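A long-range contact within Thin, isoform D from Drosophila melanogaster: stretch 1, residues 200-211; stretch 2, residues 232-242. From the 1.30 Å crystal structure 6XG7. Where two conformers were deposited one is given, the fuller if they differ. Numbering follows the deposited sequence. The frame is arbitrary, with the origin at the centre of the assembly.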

# COMPACT_ATOMS: atom_id res chain seq x y z
N VAL A 200 -2.49 -3.15 -13.12
CA VAL A 200 -2.03 -2.17 -12.15
C VAL A 200 -3.26 -1.53 -11.53
O VAL A 200 -4.04 -0.85 -12.21
CB VAL A 200 -1.12 -1.13 -12.80
CG1 VAL A 200 -0.62 -0.16 -11.75
CG2 VAL A 200 0.01 -1.81 -13.52
N ILE A 201 -3.45 -1.77 -10.24
CA ILE A 201 -4.65 -1.39 -9.50
C ILE A 201 -4.29 -0.19 -8.64
O ILE A 201 -3.41 -0.28 -7.79
CB ILE A 201 -5.12 -2.57 -8.63
CG1 ILE A 201 -5.41 -3.80 -9.50
CG2 ILE A 201 -6.32 -2.15 -7.79
CD1 ILE A 201 -5.22 -5.10 -8.73
N VAL A 202 -4.94 0.94 -8.88
CA VAL A 202 -4.58 2.21 -8.27
C VAL A 202 -5.76 2.76 -7.48
O VAL A 202 -6.88 2.85 -8.01
CB VAL A 202 -4.15 3.23 -9.34
CG1 VAL A 202 -3.79 4.58 -8.69
CG2 VAL A 202 -2.99 2.67 -10.18
N SER A 203 -5.53 3.13 -6.22
CA SER A 203 -6.57 3.81 -5.45
C SER A 203 -6.53 5.29 -5.81
O SER A 203 -5.58 6.01 -5.50
CB SER A 203 -6.46 3.61 -3.94
OG SER A 203 -5.24 4.08 -3.43
N ASP A 204 -7.57 5.73 -6.51
CA ASP A 204 -7.68 7.07 -7.06
C ASP A 204 -8.48 7.89 -6.06
O ASP A 204 -9.68 8.12 -6.21
CB ASP A 204 -8.34 6.98 -8.42
CG ASP A 204 -8.38 8.30 -9.15
OD1 ASP A 204 -7.75 9.26 -8.67
OD2 ASP A 204 -9.07 8.37 -10.21
N SER A 205 -7.80 8.30 -4.98
CA SER A 205 -8.48 8.64 -3.74
C SER A 205 -9.52 9.74 -3.91
O SER A 205 -10.66 9.60 -3.45
CB SER A 205 -7.46 9.00 -2.67
OG SER A 205 -6.53 7.94 -2.55
N ASN A 206 -9.15 10.86 -4.54
CA ASN A 206 -10.07 11.99 -4.58
C ASN A 206 -11.14 11.82 -5.65
O ASN A 206 -12.05 12.66 -5.72
CB ASN A 206 -9.33 13.32 -4.76
CG ASN A 206 -8.80 13.88 -3.45
OD1 ASN A 206 -8.78 13.19 -2.43
ND2 ASN A 206 -8.41 15.13 -3.47
N ASN A 207 -11.07 10.77 -6.45
CA ASN A 207 -12.17 10.37 -7.32
C ASN A 207 -12.98 9.20 -6.75
O ASN A 207 -13.87 8.68 -7.43
CB ASN A 207 -11.64 10.02 -8.69
CG ASN A 207 -11.12 11.22 -9.44
OD1 ASN A 207 -11.65 12.34 -9.32
ND2 ASN A 207 -10.07 11.01 -10.23
N HIS A 208 -12.69 8.78 -5.52
CA HIS A 208 -13.51 7.79 -4.82
C HIS A 208 -13.67 6.51 -5.63
O HIS A 208 -14.75 5.91 -5.68
CB HIS A 208 -14.86 8.38 -4.42
CG HIS A 208 -14.73 9.68 -3.71
ND1 HIS A 208 -14.13 9.79 -2.48
CD2 HIS A 208 -15.12 10.93 -4.06
CE1 HIS A 208 -14.14 11.06 -2.10
NE2 HIS A 208 -14.74 11.77 -3.04
N ARG A 209 -12.58 6.07 -6.25
CA ARG A 209 -12.65 4.91 -7.12
C ARG A 209 -11.30 4.22 -7.17
O ARG A 209 -10.27 4.79 -6.81
CB ARG A 209 -13.11 5.30 -8.54
CG ARG A 209 -12.08 6.16 -9.28
CD ARG A 209 -12.59 6.73 -10.57
NE ARG A 209 -11.54 7.52 -11.21
CZ ARG A 209 -11.70 8.17 -12.36
NH1 ARG A 209 -12.85 8.11 -13.00
NH2 ARG A 209 -10.70 8.87 -12.85
N ILE A 210 -11.33 2.97 -7.61
CA ILE A 210 -10.13 2.24 -8.00
C ILE A 210 -10.07 2.23 -9.52
O ILE A 210 -11.08 1.99 -10.19
CB ILE A 210 -10.13 0.81 -7.42
CG1 ILE A 210 -9.39 0.77 -6.06
CG2 ILE A 210 -9.37 -0.14 -8.31
CD1 ILE A 210 -9.92 1.65 -5.00
N GLN A 211 -8.91 2.51 -10.07
CA GLN A 211 -8.71 2.46 -11.51
C GLN A 211 -7.71 1.36 -11.81
O GLN A 211 -6.68 1.25 -11.15
CB GLN A 211 -8.25 3.79 -12.08
CG GLN A 211 -9.38 4.80 -12.21
CD GLN A 211 -9.17 5.75 -13.36
OE1 GLN A 211 -8.29 6.60 -13.31
NE2 GLN A 211 -9.96 5.60 -14.41
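Stretch 2 (232-242) QFKFPRGVAVD

Stretch 2 lies against a β-hairpin formed by stretch 1, its strand roughly antiparallel to the first arm, making a side-chain-mediated contact in which three hydrogen bonds to or from its backbone fix the turn end and apolar packing fills the strand end. Stretch 1 runs out as strand 200-204, turns through a 3-10 segment at 205-207, passes H208 with phi/psi 55/42, and returns as strand 209-211; backbone pairs such as V202 N to Q211 O and D204 N to R209 O, both 2.9 Å, hold the two arms together. Stretch 2 is extended for much of its length, with a left-handed residue at F235 (53/58), and ends in strand 239-241. The N-to-C directions of strands 200-204 and 239-241 differ by 160°, with a signed crossing angle of 160° and a closest axial approach of 7.6 Å. At that spacing the two strands share no backbone hydrogen bond, and side chains occupy the gap. The backbones draw nearer towards the turn: the CA atoms of S203 and R237 are 6.0 Å apart, those of S205 and F235 only 4.6 Å. In total 687 Å² is buried, both sides summed.

The chain enters with F233, whose CB points toward stretch 1; its ring lies beside the returning arm, F233 CD2 3.9 Å from R209 CA and F233 CE2 4.0 Å from I210 CD1. K234 points away, but its CA passes 3.6 Å from H208 ND1. At F235 the main chain is held directly: F235 N donates to H208 ND1 at 2.9 Å with an angle of 165°, so ND1 acts as the acceptor, and F235 N lies near the imidazole plane. The CB of F235 points away, yet the end of its side chain comes back, and the edge of the H208 ring meets the face of the phenyl ring, with centroids 4.6 Å apart and planes at 72°. N206 OD1 reaches the edge of the same phenyl ring, 3.4 Å from F235 CE1. Here the two backbones touch, F235 CA making a CA-H...O contact of 3.5 Å to S205 O.

P236 then fits against the turn and the returning arm, its CD 3.8 Å from H208 CA and its CB 4.0 Å from I210 CD1. Two serines take the next carbonyls in succession: S205 OG donates to P236 O and S203 OG to R237 O, each at 2.7 Å. R237 has its CB directed away, and its backbone oxygen makes the bond.

From V239 onward the contact is mainly apolar and has no hydrogen bond across the stretches. V239 and V241 point toward stretch 1, while A240 between them points away, the alternation expected of a strand. V239 CG1 lies 3.9 Å from I210 CG1 and 3.8 Å from S203 CB. I201, also directed toward the partner, places CD1 3.9 Å from V241 CB. V202 and D204 face away; D204 OD2 instead forms a salt bridge with R209 NE at 2.8 Å, tying the start of the turn to the returning arm.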

# COMPACT_ATOMS: atom_id res chain seq x y z
N GLN A 232 -19.10 1.13 -3.07
CA GLN A 232 -18.81 2.55 -3.20
C GLN A 232 -17.76 2.93 -2.17
O GLN A 232 -17.61 2.27 -1.14
CB GLN A 232 -20.08 3.36 -2.96
CG GLN A 232 -21.20 3.02 -3.92
CD GLN A 232 -22.42 3.86 -3.68
OE1 GLN A 232 -22.81 4.10 -2.54
NE2 GLN A 232 -23.05 4.32 -4.76
N PHE A 233 -17.03 4.01 -2.46
CA PHE A 233 -15.91 4.42 -1.62
C PHE A 233 -16.02 5.88 -1.23
O PHE A 233 -16.66 6.69 -1.92
CB PHE A 233 -14.56 4.26 -2.35
CG PHE A 233 -14.30 2.90 -2.91
CD1 PHE A 233 -14.19 1.80 -2.08
CD2 PHE A 233 -14.13 2.73 -4.26
CE1 PHE A 233 -13.92 0.55 -2.60
CE2 PHE A 233 -13.88 1.47 -4.78
CZ PHE A 233 -13.76 0.39 -3.94
N LYS A 234 -15.32 6.23 -0.15
CA LYS A 234 -15.00 7.61 0.20
C LYS A 234 -13.50 7.66 0.50
O LYS A 234 -13.06 7.08 1.50
CB LYS A 234 -15.82 8.09 1.39
CG LYS A 234 -17.29 8.28 1.06
CD LYS A 234 -17.54 9.50 0.15
N PHE A 235 -12.74 8.32 -0.37
CA PHE A 235 -11.31 8.52 -0.17
C PHE A 235 -10.58 7.20 0.10
O PHE A 235 -9.90 7.05 1.12
CB PHE A 235 -11.03 9.52 0.95
CG PHE A 235 -11.60 10.89 0.69
CD1 PHE A 235 -11.05 11.72 -0.28
CD2 PHE A 235 -12.66 11.35 1.44
CE1 PHE A 235 -11.56 12.97 -0.50
CE2 PHE A 235 -13.18 12.61 1.21
CZ PHE A 235 -12.62 13.42 0.24
N PRO A 236 -10.67 6.24 -0.82
CA PRO A 236 -9.98 4.96 -0.60
C PRO A 236 -8.47 5.17 -0.51
O PRO A 236 -7.90 6.05 -1.15
CB PRO A 236 -10.36 4.13 -1.83
CG PRO A 236 -10.67 5.17 -2.91
CD PRO A 236 -11.27 6.34 -2.16
N ARG A 237 -7.82 4.31 0.30
CA ARG A 237 -6.38 4.38 0.51
C ARG A 237 -5.74 3.05 0.10
O ARG A 237 -5.61 2.78 -1.09
CB ARG A 237 -6.06 4.81 1.96
CG ARG A 237 -6.45 6.25 2.24
CD ARG A 237 -5.23 7.12 2.39
NE ARG A 237 -5.58 8.52 2.24
CZ ARG A 237 -4.88 9.52 2.74
NH1 ARG A 237 -3.77 9.30 3.45
NH2 ARG A 237 -5.30 10.76 2.54
N GLY A 238 -5.33 2.23 1.06
CA GLY A 238 -4.60 1.02 0.71
C GLY A 238 -5.36 0.11 -0.25
O GLY A 238 -6.58 -0.01 -0.19
N VAL A 239 -4.60 -0.52 -1.13
CA VAL A 239 -5.13 -1.56 -2.01
C VAL A 239 -4.15 -2.72 -2.02
O VAL A 239 -2.93 -2.55 -1.93
CB VAL A 239 -5.42 -1.09 -3.45
CG1 VAL A 239 -6.56 -0.13 -3.49
CG2 VAL A 239 -4.19 -0.51 -4.11
N ALA A 240 -4.70 -3.93 -2.15
CA ALA A 240 -3.89 -5.13 -2.28
C ALA A 240 -4.62 -6.10 -3.18
O ALA A 240 -5.83 -5.99 -3.41
CB ALA A 240 -3.63 -5.79 -0.92
N VAL A 241 -3.87 -7.07 -3.70
CA VAL A 241 -4.43 -8.10 -4.56
C VAL A 241 -3.82 -9.43 -4.15
O VAL A 241 -2.63 -9.50 -3.83
CB VAL A 241 -4.16 -7.76 -6.05
CG1 VAL A 241 -2.66 -7.81 -6.38
CG2 VAL A 241 -4.96 -8.65 -6.97
N ASP A 242 -4.63 -10.50 -4.13
CA ASP A 242 -4.12 -11.83 -3.83
C ASP A 242 -3.72 -12.55 -5.12
O ASP A 242 -3.78 -11.99 -6.22
CB ASP A 242 -5.07 -12.63 -2.94
CG ASP A 242 -6.21 -13.28 -3.68
OD1 ASP A 242 -6.34 -13.19 -4.92
OD2 ASP A 242 -7.02 -13.93 -2.98